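Local coordinates for secreted protein (Streptomyces lividans TK24, PDB 5LXZ), which is a copper-binding, metalloradical protein of the galactose oxidase-like AA5 family and probably oxidises alcohol groups of its substrate, at residues G111-H117 and G170-V176; M242-R246 and V272-E277; R293-T297 and P320-R325. The protein carries 1 engineered substitution. One frame throughout, in Å; residues are numbered along the deposited sequence.

Contact 1. Residues G111-H117 and G170-V176; sequences GGLMVVH and GLGRIYV
Strand 111-117 runs antiparallel to strand 170-176, with axes 4.4 Å apart at closest and N-to-C directions at 152°. Each of three pairs makes two N-H...O=C hydrogen bonds, one in each direction: Gly112 N-Val176 O 3.0 Å and Val176 N-Gly112 O 2.9 Å; Met114 N-Ile174 O 2.8 Å and Ile174 N-Met114 O 2.9 Å; Val116 N-Gly172 O 2.8 Å and Gly172 N-Val116 O 2.9 Å. Leu113-Tyr175, Val115-Arg173 and His117-Leu171 are the non-hydrogen-bonded pairs. In this GlxA beta barrel domain, the backbones of Val115 and His117, which face away from 170-176, hydrogen-bond to Ile209 and Tyr207 of strand 206-210. Met114 (t), Val116, Ile174 and Val176 share an apolar face, Met114 CB lying 3.8 Å from Val176 CG1. On the other face, Leu171 CD2 sits 3.6 Å from the His117 ring centroid (CH-pi), while His117 (m) turns ND1 to Val115 O at 3.2 Å. Arg173 NH1 is taken by Asp219, in a salt bridge, and by Ile268 O; Tyr175 OH bonds to Glu177 and Lys217.

Contact 2. Residues M242-R246 and V272-E277; sequences MHEAR and VPGKNE
Segment 242-246 is a loop throughout; 272-277 is a loop running up to Glu277 of strand 277-280; CA atoms come nearest at Met242-Glu277 (7.6 Å) and Arg246-Val272 (7.3 Å). Val272 points its CB toward 242-246, placing CG2 3.5 Å from the backbone O of Ala245, probably the engineered position (tryptophan in the native protein), and CG1 3.8 Å from Arg246 NH1. Pro273 centres an inverse gamma turn closed by a weak 2.9 Å bond from Gly274 N to Val272 O; Gly274 follows with positive phi (72°). Lys275 O takes Arg246 NH2 at 2.7 Å and NH1 at 3.1 Å. The Lys275 CB points toward 242-246, but the side chain (chi1 m, the rest t) leads away at its end, where a water lies 2.8 Å from NZ and 2.6 Å from Glu244 OE2, itself also bonded to Tyr288. Both loops belong to a blade of the Kelch-type beta-propeller of the galactose oxidase family: one enters strand 250-253, the other joins 259-262 to 277-280. Asn276 turns away, giving ND2 to Arg293 O. Buried Glu277 (chi1 p, chi2 t) accepts from the facing loop: OE1 receives His243 N at 2.7 Å; OE2 receives Glu244 N at 3.0 Å and, as a salt bridge, Arg246 NH2 at 2.8 Å. Two successive amides share the carboxylate because His243 (phi/psi -66°/-43°) turns the chain between them. The His243 ring, stacked on Tyr288 and bonded through NE2 to Trp286 O, brings CD2 3.0 Å from Glu277 OE1. Arg246 (chi1 m, chi2 and chi3 t, chi4 -88°) also gives NH1 to Ser263 O.

Contact 3. Residues R293-T297 and P320-R325; sequences RQFPT and PDDVGR. With EDO (1,2-ethanediol), chain M; ACT (acetate ion), chain D; ACT (acetate ion), chain E.
Packing between the two loops centres on Gly324, whose CA lies 4.5 Å from that of Phe295. Gly324 is left-handed (phi/psi 71°/24°), and a CB would sit only 2.5 Å from Gln294 O, so the close fit depends on the missing side chain. Pro296, pointing toward 320-325, brings CD to 3.0 Å from Gly324 O and CB over one face of the Arg325 guanidinium, 4.3 Å from CZ. The Gln294 side chain (chi1 and chi2 t) places OE1 3.4 Å from Pro320 CD and 3.9 Å from Val323 CG1.

Polar links across the gap are indirect: one water lies 2.9 Å from Gln294 OE1 and 2.8 Å from Val323 O. Within 320-325, Arg325 NE bonds to Pro320 O at 2.9 Å, while NH1 forms a salt bridge with Glu350.

Small molecules, probably from the crystallisation liquor, line the margin. Ethanediol O2 donates to Gln294 O at 2.7 Å and its C2 covers one face of the Phe295 ring; O of the chain D acetate accepts Arg293 NH2 at 3.1 Å, which also bonds to Asn335 O; Gly324 N makes a weak 3.3 Å bond to O of the chain E acetate.

In the propeller, 293-297 passes from the blade ending in strand 285-288 to the one opening with 301-303. The 320-325 loop joins that second blade's strands 309-311 and 328-330, whose Tyr311 and Trp330 meet the Phe295 ring.

How the contacts relate
Contact 1 stands apart, in the beta barrel domain, its centre about 21 Å from those of contacts 2 and 3; contacts 2 and 3 lie in successive propeller blades, their centres about 14 Å apart, and touch. There Gly274 O meets Arg293 N at 2.9 Å, a probable hydrogen bond that works alongside the Asn276 side chain, so the two blades are joined through the loops of both contacts. The chemistry differs accordingly: contact 1 is buried and held by a regular backbone ladder, contact 2 is also buried but relies on a carboxylate and a guanidinium, and contact 3, only partly buried, combines close packing at a glycine with water and small molecules probably from the crystallisation liquor.

Contact 1. Residues G111-H117 and G170-V176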
ATOM      1  N   GLY A 111      25.020   4.287  -2.496  1.00 10.39           N
ATOM      2  CA  GLY A 111      25.297   4.756  -1.148  1.00 10.32           C
ATOM      3  C   GLY A 111      24.063   5.112  -0.381  1.00 10.86           C
ATOM      4  O   GLY A 111      22.961   4.947  -0.855  1.00 10.96           O
ATOM      5  N   GLY A 112      24.270   5.566   0.835  1.00 10.08           N
ATOM      6  CA  GLY A 112      23.214   5.897   1.742  1.00 10.26           C
ATOM      7  C   GLY A 112      23.683   5.916   3.172  1.00 10.78           C
ATOM      8  O   GLY A 112      24.894   5.870   3.421  1.00 10.38           O
ATOM      9  N   LEU A 113      22.755   5.959   4.119  1.00 10.71           N
ATOM     10  CA  LEU A 113      23.138   6.051   5.526  1.00 11.92           C
ATOM     11  C   LEU A 113      23.410   4.695   6.158  1.00 11.63           C
ATOM     12  O   LEU A 113      22.629   3.760   6.013  1.00 12.29           O
ATOM     13  CB  LEU A 113      22.130   6.841   6.352  1.00 14.58           C
ATOM     14  CG  LEU A 113      21.992   8.295   5.911  1.00 16.13           C
ATOM     15  CD1 LEU A 113      20.909   8.958   6.734  1.00 17.43           C
ATOM     16  CD2 LEU A 113      23.300   9.056   6.019  1.00 17.69           C
ATOM     17  N   MET A 114      24.564   4.594   6.804  1.00 10.96           N
ATOM     18  CA  MET A 114      24.890   3.477   7.671  1.00 10.48           C
ATOM     19  C   MET A 114      24.624   3.863   9.110  1.00 10.98           C
ATOM     20  O   MET A 114      25.091   4.930   9.571  1.00 11.15           O
ATOM     21  CB  MET A 114      26.379   3.165   7.514  1.00 10.69           C
ATOM     22  CG  MET A 114      26.897   1.963   8.277  1.00 11.04           C
ATOM     23  SD  MET A 114      26.249   0.403   7.659  1.00 10.38           S
ATOM     24  CE  MET A 114      26.816   0.402   5.968  1.00 10.14           C
ATOM     25  N   VAL A 115      23.876   3.033   9.833  1.00 10.30           N
ATOM     26  CA  VAL A 115      23.659   3.261  11.263  1.00 10.40           C
ATOM     27  C   VAL A 115      24.668   2.403  11.975  1.00 11.02           C
ATOM     28  O   VAL A 115      24.548   1.193  12.009  1.00 10.75           O
ATOM     29  CB  VAL A 115      22.243   2.925  11.699  1.00 11.26           C
ATOM     30  CG1 VAL A 115      22.081   3.153  13.210  1.00 11.40           C
ATOM     31  CG2 VAL A 115      21.275   3.740  10.879  1.00 12.25           C
ATOM     32  N   VAL A 116      25.685   3.020  12.578  1.00 11.21           N
ATOM     33  CA  VAL A 116      26.695   2.257  13.272  1.00 11.63           C
ATOM     34  C   VAL A 116      26.228   2.064  14.705  1.00 11.76           C
ATOM     35  O   VAL A 116      25.776   3.021  15.345  1.00 12.47           O
ATOM     36  CB  VAL A 116      28.076   2.943  13.222  1.00 11.83           C
ATOM     37  CG1 VAL A 116      29.146   2.070  13.856  1.00 12.73           C
ATOM     38  CG2 VAL A 116      28.438   3.386  11.798  1.00 12.11           C
ATOM     39  N   HIS A 117      26.364   0.838  15.175  1.00 11.39           N
ATOM     40  CA  HIS A 117      25.974   0.389  16.500  1.00 12.19           C
ATOM     41  C   HIS A 117      27.221   0.185  17.344  1.00 12.99           C
ATOM     42  O   HIS A 117      28.163  -0.397  16.886  1.00 11.72           O
ATOM     43  CB  HIS A 117      25.239  -0.941  16.418  1.00 12.69           C
ATOM     44  CG  HIS A 117      23.847  -0.842  15.915  1.00 13.83           C
ATOM     45  ND1 HIS A 117      23.550  -0.352  14.662  1.00 14.99           N
ATOM     46  CD2 HIS A 117      22.671  -1.181  16.474  1.00 14.95           C
ATOM     47  CE1 HIS A 117      22.247  -0.381  14.480  1.00 14.48           C
ATOM     48  NE2 HIS A 117      21.689  -0.891  15.552  1.00 16.47           N
ATOM     49  N   GLY A 170      24.887   2.531  21.465  1.00 18.12           N
ATOM     50  CA  GLY A 170      25.047   3.846  20.913  1.00 17.29           C
ATOM     51  C   GLY A 170      24.877   3.741  19.394  1.00 16.80           C
ATOM     52  O   GLY A 170      25.290   2.726  18.786  1.00 15.48           O
ATOM     53  N   LEU A 171      24.312   4.787  18.804  1.00 15.93           N
ATOM     54  CA  LEU A 171      23.970   4.832  17.378  1.00 15.44           C
ATOM     55  C   LEU A 171      24.569   6.058  16.761  1.00 15.90           C
ATOM     56  O   LEU A 171      24.388   7.178  17.280  1.00 17.34           O
ATOM     57  CB  LEU A 171      22.452   4.835  17.191  1.00 15.52           C
ATOM     58  CG  LEU A 171      21.649   3.661  17.757  1.00 16.31           C
ATOM     59  CD1 LEU A 171      20.155   3.845  17.546  1.00 16.93           C
ATOM     60  CD2 LEU A 171      22.086   2.325  17.188  1.00 16.41           C
ATOM     61  N   GLY A 172      25.296   5.873  15.675  1.00 14.21           N
ATOM     62  CA  GLY A 172      25.882   6.946  14.916  1.00 15.73           C
ATOM     63  C   GLY A 172      25.621   6.746  13.439  1.00 16.51           C
ATOM     64  O   GLY A 172      26.034   5.735  12.885  1.00 18.53           O
ATOM     65  N   ARG A 173      24.976   7.710  12.803  1.00 15.94           N
ATOM     66  CA  ARG A 173      24.717   7.648  11.368  1.00 15.71           C
ATOM     67  C   ARG A 173      25.809   8.275  10.554  1.00 15.07           C
ATOM     68  O   ARG A 173      26.284   9.363  10.881  1.00 17.23           O
ATOM     69  CB  ARG A 173      23.389   8.311  11.043  1.00 18.54           C
ATOM     70  CG  ARG A 173      22.259   7.669  11.807  1.00 21.66           C
ATOM     71  CD  ARG A 173      20.879   8.008  11.319  1.00 23.69           C
ATOM     72  NE  ARG A 173      20.767   9.379  10.845  1.00 26.32           N
ATOM     73  CZ  ARG A 173      19.772   9.845  10.088  1.00 27.87           C
ATOM     74  NH1 ARG A 173      18.731   9.069   9.719  1.00 27.21           N
ATOM     75  NH2 ARG A 173      19.807  11.124   9.723  1.00 30.41           N
ATOM     76  N   ILE A 174      26.172   7.637   9.451  1.00 12.58           N
ATOM     77  CA  ILE A 174      27.182   8.142   8.541  1.00 12.59           C
ATOM     78  C   ILE A 174      26.880   7.747   7.095  1.00 12.00           C
ATOM     79  O   ILE A 174      26.507   6.595   6.812  1.00 11.68           O
ATOM     80  CB  ILE A 174      28.571   7.674   8.994  1.00 13.38           C
ATOM     81  CG1 ILE A 174      29.678   8.386   8.240  1.00 14.59           C
ATOM     82  CG2 ILE A 174      28.736   6.161   8.903  1.00 13.38           C
ATOM     83  CD1 ILE A 174      29.747   9.877   8.576  1.00 16.25           C
ATOM     84  N   TYR A 175      27.062   8.681   6.163  1.00 11.31           N
ATOM     85  CA  TYR A 175      26.915   8.385   4.764  1.00 10.96           C
ATOM     86  C   TYR A 175      28.069   7.477   4.329  1.00 11.07           C
ATOM     87  O   TYR A 175      29.249   7.759   4.626  1.00 12.00           O
ATOM     88  CB  TYR A 175      26.857   9.682   3.924  1.00 10.92           C
ATOM     89  CG  TYR A 175      26.818   9.426   2.454  1.00 11.85           C
ATOM     90  CD1 TYR A 175      25.627   9.001   1.818  1.00 12.50           C
ATOM     91  CD2 TYR A 175      27.954   9.551   1.664  1.00 11.68           C
ATOM     92  CE1 TYR A 175      25.581   8.745   0.477  1.00 12.63           C
ATOM     93  CE2 TYR A 175      27.916   9.285   0.297  1.00 12.24           C
ATOM     94  CZ  TYR A 175      26.737   8.883  -0.294  1.00 12.19           C
ATOM     95  OH  TYR A 175      26.693   8.593  -1.608  1.00 13.95           O
ATOM     96  N   VAL A 176      27.735   6.425   3.603  1.00 10.29           N
ATOM     97  CA  VAL A 176      28.684   5.552   2.982  1.00 10.35           C
ATOM     98  C   VAL A 176      28.404   5.416   1.503  1.00 10.70           C
ATOM     99  O   VAL A 176      27.280   5.607   1.049  1.00 10.81           O
ATOM    100  CB  VAL A 176      28.773   4.167   3.664  1.00 10.05           C
ATOM    101  CG1 VAL A 176      29.130   4.331   5.122  1.00 10.07           C
ATOM    102  CG2 VAL A 176      27.479   3.384   3.484  1.00 10.12           C
TER

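Contact 2. Residues M242-R246 and V272-E277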
ATOM      1  N   MET A 242       0.852   6.412  17.963  1.00  9.23           N
ATOM      2  CA  MET A 242       1.414   5.095  18.133  1.00  9.26           C
ATOM      3  C   MET A 242       2.613   5.129  19.092  1.00  9.88           C
ATOM      4  O   MET A 242       3.249   6.172  19.287  1.00 10.91           O
ATOM      5  CB  MET A 242       1.891   4.527  16.791  1.00  9.24           C
ATOM      6  CG  MET A 242       0.757   4.298  15.854  1.00  8.75           C
ATOM      7  SD  MET A 242       1.290   3.609  14.273  1.00  8.91           S
ATOM      8  CE  MET A 242       2.336   4.924  13.670  1.00  9.41           C
ATOM      9  N   HIS A 243       2.915   3.981  19.683  1.00  9.68           N
ATOM     10  CA  HIS A 243       4.158   3.853  20.444  1.00 11.75           C
ATOM     11  C   HIS A 243       5.382   3.965  19.557  1.00 11.38           C
ATOM     12  O   HIS A 243       6.373   4.600  19.912  1.00 12.48           O
ATOM     13  CB  HIS A 243       4.155   2.540  21.198  1.00 12.80           C
ATOM     14  CG  HIS A 243       3.068   2.447  22.214  1.00 14.40           C
ATOM     15  ND1 HIS A 243       3.214   2.943  23.490  1.00 16.66           N
ATOM     16  CD2 HIS A 243       1.814   1.962  22.138  1.00 15.05           C
ATOM     17  CE1 HIS A 243       2.090   2.750  24.156  1.00 16.05           C
ATOM     18  NE2 HIS A 243       1.232   2.145  23.364  1.00 17.44           N
ATOM     19  N   GLU A 244       5.330   3.309  18.391  1.00  9.97           N
ATOM     20  CA  GLU A 244       6.416   3.327  17.432  1.00 10.41           C
ATOM     21  C   GLU A 244       6.219   4.385  16.363  1.00  9.61           C
ATOM     22  O   GLU A 244       5.121   4.573  15.863  1.00  9.62           O
ATOM     23  CB  GLU A 244       6.529   1.982  16.739  1.00 10.51           C
ATOM     24  CG  GLU A 244       6.826   0.820  17.659  1.00 11.68           C
ATOM     25  CD  GLU A 244       8.241   0.853  18.221  1.00 12.79           C
ATOM     26  OE1 GLU A 244       9.180   1.247  17.486  1.00 14.58           O
ATOM     27  OE2 GLU A 244       8.431   0.444  19.401  1.00 14.03           O
ATOM     28  N   ALA A 245       7.297   5.071  16.003  1.00  9.57           N
ATOM     29  CA  ALA A 245       7.331   5.905  14.817  1.00  9.11           C
ATOM     30  C   ALA A 245       7.366   4.969  13.612  1.00  8.82           C
ATOM     31  O   ALA A 245       8.107   3.983  13.623  1.00  9.33           O
ATOM     32  CB  ALA A 245       8.556   6.777  14.846  1.00 10.04           C
ATOM     33  N   ARG A 246       6.536   5.257  12.607  1.00  7.87           N
ATOM     34  CA  ARG A 246       6.426   4.382  11.445  1.00  7.65           C
ATOM     35  C   ARG A 246       6.184   5.187  10.187  1.00  7.91           C
ATOM     36  O   ARG A 246       5.143   5.796  10.037  1.00  9.14           O
ATOM     37  CB  ARG A 246       5.280   3.373  11.603  1.00  7.70           C
ATOM     38  CG  ARG A 246       5.284   2.558  12.896  1.00  7.58           C
ATOM     39  CD  ARG A 246       4.002   1.714  12.909  1.00  7.63           C
ATOM     40  NE  ARG A 246       3.851   1.076  14.197  1.00  7.24           N
ATOM     41  CZ  ARG A 246       4.361  -0.110  14.540  1.00  7.39           C
ATOM     42  NH1 ARG A 246       4.988  -0.880  13.688  1.00  7.36           N
ATOM     43  NH2 ARG A 246       4.218  -0.585  15.776  1.00  7.84           N
ATOM     44  N   VAL A 272      11.274  -0.912  11.854  1.00 10.81           N
ATOM     45  CA  VAL A 272      10.731  -1.261  13.165  1.00 11.67           C
ATOM     46  C   VAL A 272      10.878  -2.782  13.254  1.00 12.22           C
ATOM     47  O   VAL A 272      10.447  -3.513  12.355  1.00 12.56           O
ATOM     48  CB  VAL A 272       9.289  -0.807  13.281  1.00 11.38           C
ATOM     49  CG1 VAL A 272       8.683  -1.345  14.583  1.00 11.45           C
ATOM     50  CG2 VAL A 272       9.208   0.704  13.245  1.00 11.90           C
ATOM     51  N   PRO A 273      11.509  -3.283  14.327  1.00 12.81           N
ATOM     52  CA  PRO A 273      11.899  -4.694  14.363  1.00 12.68           C
ATOM     53  C   PRO A 273      10.791  -5.620  14.843  1.00 13.17           C
ATOM     54  O   PRO A 273      10.926  -6.324  15.870  1.00 13.52           O
ATOM     55  CB  PRO A 273      13.099  -4.679  15.340  1.00 13.65           C
ATOM     56  CG  PRO A 273      12.740  -3.606  16.294  1.00 13.65           C
ATOM     57  CD  PRO A 273      12.088  -2.533  15.456  1.00 13.00           C
ATOM     58  N   GLY A 274       9.682  -5.632  14.109  1.00 10.56           N
ATOM     59  CA  GLY A 274       8.587  -6.520  14.444  1.00 10.44           C
ATOM     60  C   GLY A 274       7.782  -6.155  15.678  1.00  9.44           C
ATOM     61  O   GLY A 274       7.030  -7.006  16.153  1.00  9.83           O
ATOM     62  N   LYS A 275       7.874  -4.906  16.148  1.00  9.57           N
ATOM     63  CA  LYS A 275       7.102  -4.409  17.266  1.00 10.30           C
ATOM     64  C   LYS A 275       5.789  -3.872  16.698  1.00  9.56           C
ATOM     65  O   LYS A 275       5.776  -2.815  16.036  1.00 11.43           O
ATOM     66  CB  LYS A 275       7.873  -3.364  18.035  1.00 11.98           C
ATOM     67  CG  LYS A 275       9.165  -3.913  18.640  1.00 14.22           C
ATOM     68  CD  LYS A 275       9.902  -2.831  19.409  1.00 16.75           C
ATOM     69  CE  LYS A 275      11.051  -3.367  20.230  1.00 20.29           C
ATOM     70  NZ  LYS A 275      11.664  -2.295  21.044  0.50 20.14           N
ATOM     71  N   ASN A 276       4.739  -4.666  16.813  1.00  8.69           N
ATOM     72  CA  ASN A 276       3.425  -4.316  16.278  1.00  8.55           C
ATOM     73  C   ASN A 276       2.499  -3.812  17.354  1.00  8.91           C
ATOM     74  O   ASN A 276       2.742  -4.072  18.566  1.00  8.40           O
ATOM     75  CB  ASN A 276       2.864  -5.541  15.576  1.00  8.54           C
ATOM     76  CG  ASN A 276       3.823  -6.066  14.550  1.00  8.15           C
ATOM     77  OD1 ASN A 276       4.352  -5.276  13.765  1.00  8.54           O
ATOM     78  ND2 ASN A 276       4.089  -7.344  14.562  1.00  7.75           N
ATOM     79  N   GLU A 277       1.466  -3.065  16.974  1.00  8.10           N
ATOM     80  CA  GLU A 277       0.561  -2.486  17.927  1.00  9.41           C
ATOM     81  C   GLU A 277      -0.841  -2.485  17.423  1.00  8.72           C
ATOM     82  O   GLU A 277      -1.091  -2.623  16.231  1.00  8.84           O
ATOM     83  CB  GLU A 277       0.973  -1.097  18.391  1.00 10.31           C
ATOM     84  CG  GLU A 277       1.237  -0.062  17.389  1.00 12.31           C
ATOM     85  CD  GLU A 277       2.093   1.068  18.065  1.00 12.97           C
ATOM     86  OE1 GLU A 277       1.639   1.659  19.110  1.00 13.14           O
ATOM     87  OE2 GLU A 277       3.243   1.353  17.622  1.00 10.59           O
TER
HETATM   88  O   HOH W   1      10.668   0.334  20.814  1.00 35.87           O

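Contact 3. Residues R293-T297 and P320-R325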
ATOM      1  N   ARG A 293       6.891  -9.851  15.414  1.00  8.48           N
ATOM      2  CA  ARG A 293       6.843 -10.436  14.080  0.60  8.67           C
ATOM      3  C   ARG A 293       7.102  -9.365  13.055  1.00  8.27           C
ATOM      4  O   ARG A 293       6.375  -8.382  12.914  1.00  7.91           O
ATOM      5  CB  ARG A 293       5.584 -11.184  13.759  0.60  8.97           C
ATOM      6  CG  ARG A 293       5.756 -11.852  12.406  0.60  9.52           C
ATOM      7  CD  ARG A 293       4.879 -13.029  12.183  0.60  9.81           C
ATOM      8  NE  ARG A 293       5.086 -14.171  13.054  0.60 10.03           N
ATOM      9  CZ  ARG A 293       6.035 -15.111  12.927  0.60 10.39           C
ATOM     10  NH1 ARG A 293       6.961 -15.060  11.973  0.60 11.93           N
ATOM     11  NH2 ARG A 293       6.039 -16.129  13.767  0.60 10.26           N
ATOM     12  N   GLN A 294       8.234  -9.577  12.382  1.00  8.71           N
ATOM     13  CA  GLN A 294       8.780  -8.581  11.498  1.00  8.71           C
ATOM     14  C   GLN A 294       8.419  -8.816  10.049  1.00  8.02           C
ATOM     15  O   GLN A 294       8.447  -9.957   9.565  1.00  8.45           O
ATOM     16  CB  GLN A 294      10.299  -8.535  11.669  1.00  9.50           C
ATOM     17  CG  GLN A 294      10.975  -7.414  10.922  1.00  9.99           C
ATOM     18  CD  GLN A 294      12.473  -7.465  11.050  1.00 11.84           C
ATOM     19  OE1 GLN A 294      13.193  -7.763  10.071  1.00 14.58           O
ATOM     20  NE2 GLN A 294      12.957  -7.136  12.212  1.00 11.39           N
ATOM     21  N   PHE A 295       8.072  -7.708   9.393  1.00  8.20           N
ATOM     22  CA  PHE A 295       7.793  -7.679   7.966  1.00  7.70           C
ATOM     23  C   PHE A 295       8.452  -6.458   7.332  1.00  7.16           C
ATOM     24  O   PHE A 295       8.683  -5.470   8.018  1.00  7.00           O
ATOM     25  CB  PHE A 295       6.273  -7.549   7.701  1.00  8.27           C
ATOM     26  CG  PHE A 295       5.443  -8.699   8.182  1.00  8.80           C
ATOM     27  CD1 PHE A 295       4.917  -8.706   9.462  1.00  8.88           C
ATOM     28  CD2 PHE A 295       5.190  -9.777   7.341  1.00  9.39           C
ATOM     29  CE1 PHE A 295       4.167  -9.766   9.900  1.00  9.13           C
ATOM     30  CE2 PHE A 295       4.421 -10.860   7.787  1.00 10.17           C
ATOM     31  CZ  PHE A 295       3.875 -10.818   9.065  1.00  9.48           C
ATOM     32  N   PRO A 296       8.634  -6.495   6.015  1.00  7.16           N
ATOM     33  CA  PRO A 296       8.971  -5.280   5.298  1.00  6.79           C
ATOM     34  C   PRO A 296       7.848  -4.265   5.361  1.00  6.57           C
ATOM     35  O   PRO A 296       6.790  -4.601   5.884  1.00  7.02           O
ATOM     36  CB  PRO A 296       9.152  -5.748   3.848  1.00  7.01           C
ATOM     37  CG  PRO A 296       8.458  -7.054   3.786  1.00  7.61           C
ATOM     38  CD  PRO A 296       8.496  -7.665   5.131  1.00  7.59           C
ATOM     39  N   THR A 297       8.044  -3.100   4.786  1.00  6.34           N
ATOM     40  CA  THR A 297       7.036  -2.034   4.845  1.00  6.56           C
ATOM     41  C   THR A 297       5.869  -2.309   3.930  1.00  6.24           C
ATOM     42  O   THR A 297       5.943  -3.110   3.007  1.00  6.12           O
ATOM     43  CB  THR A 297       7.647  -0.674   4.486  1.00  7.08           C
ATOM     44  OG1 THR A 297       8.048  -0.678   3.111  1.00  7.56           O
ATOM     45  CG2 THR A 297       8.771  -0.329   5.416  1.00  7.71           C
ATOM     46  N   PRO A 320      15.442  -6.841   5.941  1.00  8.72           N
ATOM     47  CA  PRO A 320      16.290  -7.881   5.328  1.00 10.07           C
ATOM     48  C   PRO A 320      15.556  -8.700   4.285  1.00 11.16           C
ATOM     49  O   PRO A 320      14.303  -8.708   4.256  1.00 11.54           O
ATOM     50  CB  PRO A 320      16.668  -8.742   6.498  1.00 10.43           C
ATOM     51  CG  PRO A 320      15.603  -8.544   7.471  1.00 11.24           C
ATOM     52  CD  PRO A 320      15.088  -7.146   7.331  1.00  9.60           C
ATOM     53  N   ASP A 321      16.307  -9.435   3.488  1.00 11.89           N
ATOM     54  CA  ASP A 321      15.709 -10.261   2.446  1.00 13.27           C
ATOM     55  C   ASP A 321      15.269 -11.625   2.923  1.00 13.68           C
ATOM     56  O   ASP A 321      14.748 -12.405   2.121  1.00 15.10           O
ATOM     57  CB  ASP A 321      16.638 -10.394   1.243  1.00 15.43           C
ATOM     58  CG  ASP A 321      17.905 -11.101   1.560  1.00 15.74           C
ATOM     59  OD1 ASP A 321      18.104 -11.668   2.668  1.00 15.97           O
ATOM     60  OD2 ASP A 321      18.798 -10.990   0.670  1.00 21.30           O
ATOM     61  N   ASP A 322      15.414 -11.919   4.190  1.00 14.06           N
ATOM     62  CA  ASP A 322      15.224 -13.289   4.692  1.00 16.40           C
ATOM     63  C   ASP A 322      14.378 -13.389   5.954  1.00 14.12           C
ATOM     64  O   ASP A 322      14.366 -14.408   6.635  1.00 14.19           O
ATOM     65  CB  ASP A 322      16.592 -13.938   4.899  1.00 19.66           C
ATOM     66  CG  ASP A 322      17.403 -13.311   6.016  1.00 23.41           C
ATOM     67  OD1 ASP A 322      17.095 -12.227   6.575  1.00 22.09           O
ATOM     68  OD2 ASP A 322      18.435 -13.932   6.356  1.00 30.73           O
ATOM     69  N   VAL A 323      13.644 -12.314   6.238  1.00 12.20           N
ATOM     70  CA  VAL A 323      12.703 -12.302   7.326  1.00 12.58           C
ATOM     71  C   VAL A 323      11.465 -11.644   6.746  1.00 10.72           C
ATOM     72  O   VAL A 323      11.523 -10.517   6.251  1.00 11.26           O
ATOM     73  CB  VAL A 323      13.178 -11.459   8.525  1.00 13.56           C
ATOM     74  CG1 VAL A 323      12.134 -11.449   9.611  1.00 14.40           C
ATOM     75  CG2 VAL A 323      14.521 -11.995   9.030  1.00 14.93           C
ATOM     76  N   GLY A 324      10.330 -12.311   6.870  1.00  9.53           N
ATOM     77  CA  GLY A 324       9.074 -11.711   6.484  1.00  8.94           C
ATOM     78  C   GLY A 324       8.865 -11.527   5.005  1.00  8.36           C
ATOM     79  O   GLY A 324       8.141 -10.634   4.581  1.00  7.78           O
ATOM     80  N   ARG A 325       9.550 -12.331   4.202  1.00  8.14           N
ATOM     81  CA  ARG A 325       9.474 -12.221   2.793  1.00  8.59           C
ATOM     82  C   ARG A 325       8.682 -13.353   2.178  1.00  7.93           C
ATOM     83  O   ARG A 325       8.467 -13.357   0.965  1.00  9.10           O
ATOM     84  CB  ARG A 325      10.885 -12.163   2.174  1.00  9.47           C
ATOM     85  CG  ARG A 325      11.660 -10.985   2.646  1.00 11.12           C
ATOM     86  CD  ARG A 325      11.300  -9.774   1.879  1.00 12.16           C
ATOM     87  NE  ARG A 325      12.184  -8.659   2.215  1.00 13.18           N
ATOM     88  CZ  ARG A 325      12.265  -7.543   1.495  1.00 12.97           C
ATOM     89  NH1 ARG A 325      11.633  -7.457   0.353  1.00 10.69           N
ATOM     90  NH2 ARG A 325      13.073  -6.555   1.892  1.00 12.67           N
TER
HETATM   91  C1  EDO M 712       6.923 -14.189   8.873  1.00 24.97           C
HETATM   92  O1  EDO M 712       8.247 -14.583   8.485  1.00 32.16           O
HETATM   93  C2  EDO M 712       6.962 -12.754   9.383  1.00 24.38           C
HETATM   94  O2  EDO M 712       8.013 -12.504  10.343  1.00 20.07           O
HETATM   95  C   ACT D 703       8.680 -18.224  12.406  1.00 44.51           C
HETATM   96  O   ACT D 703       8.609 -17.776  13.574  1.00 44.99           O
HETATM   97  OXT ACT D 703       7.830 -19.036  11.978  1.00 45.68           O
HETATM   98  CH3 ACT D 703       9.796 -17.765  11.516  1.00 46.73           C
HETATM   99  C   ACT E 704      10.987 -15.968   7.774  1.00 42.49           C
HETATM  100  O   ACT E 704      10.719 -15.115   8.632  1.00 47.28           O
HETATM  101  OXT ACT E 704      10.499 -15.883   6.629  1.00 41.22           O
HETATM  102  CH3 ACT E 704      11.912 -17.094   8.144  1.00 43.81           C
HETATM  103  O   HOH W   2      11.564  -8.070   7.665  1.00 12.10           O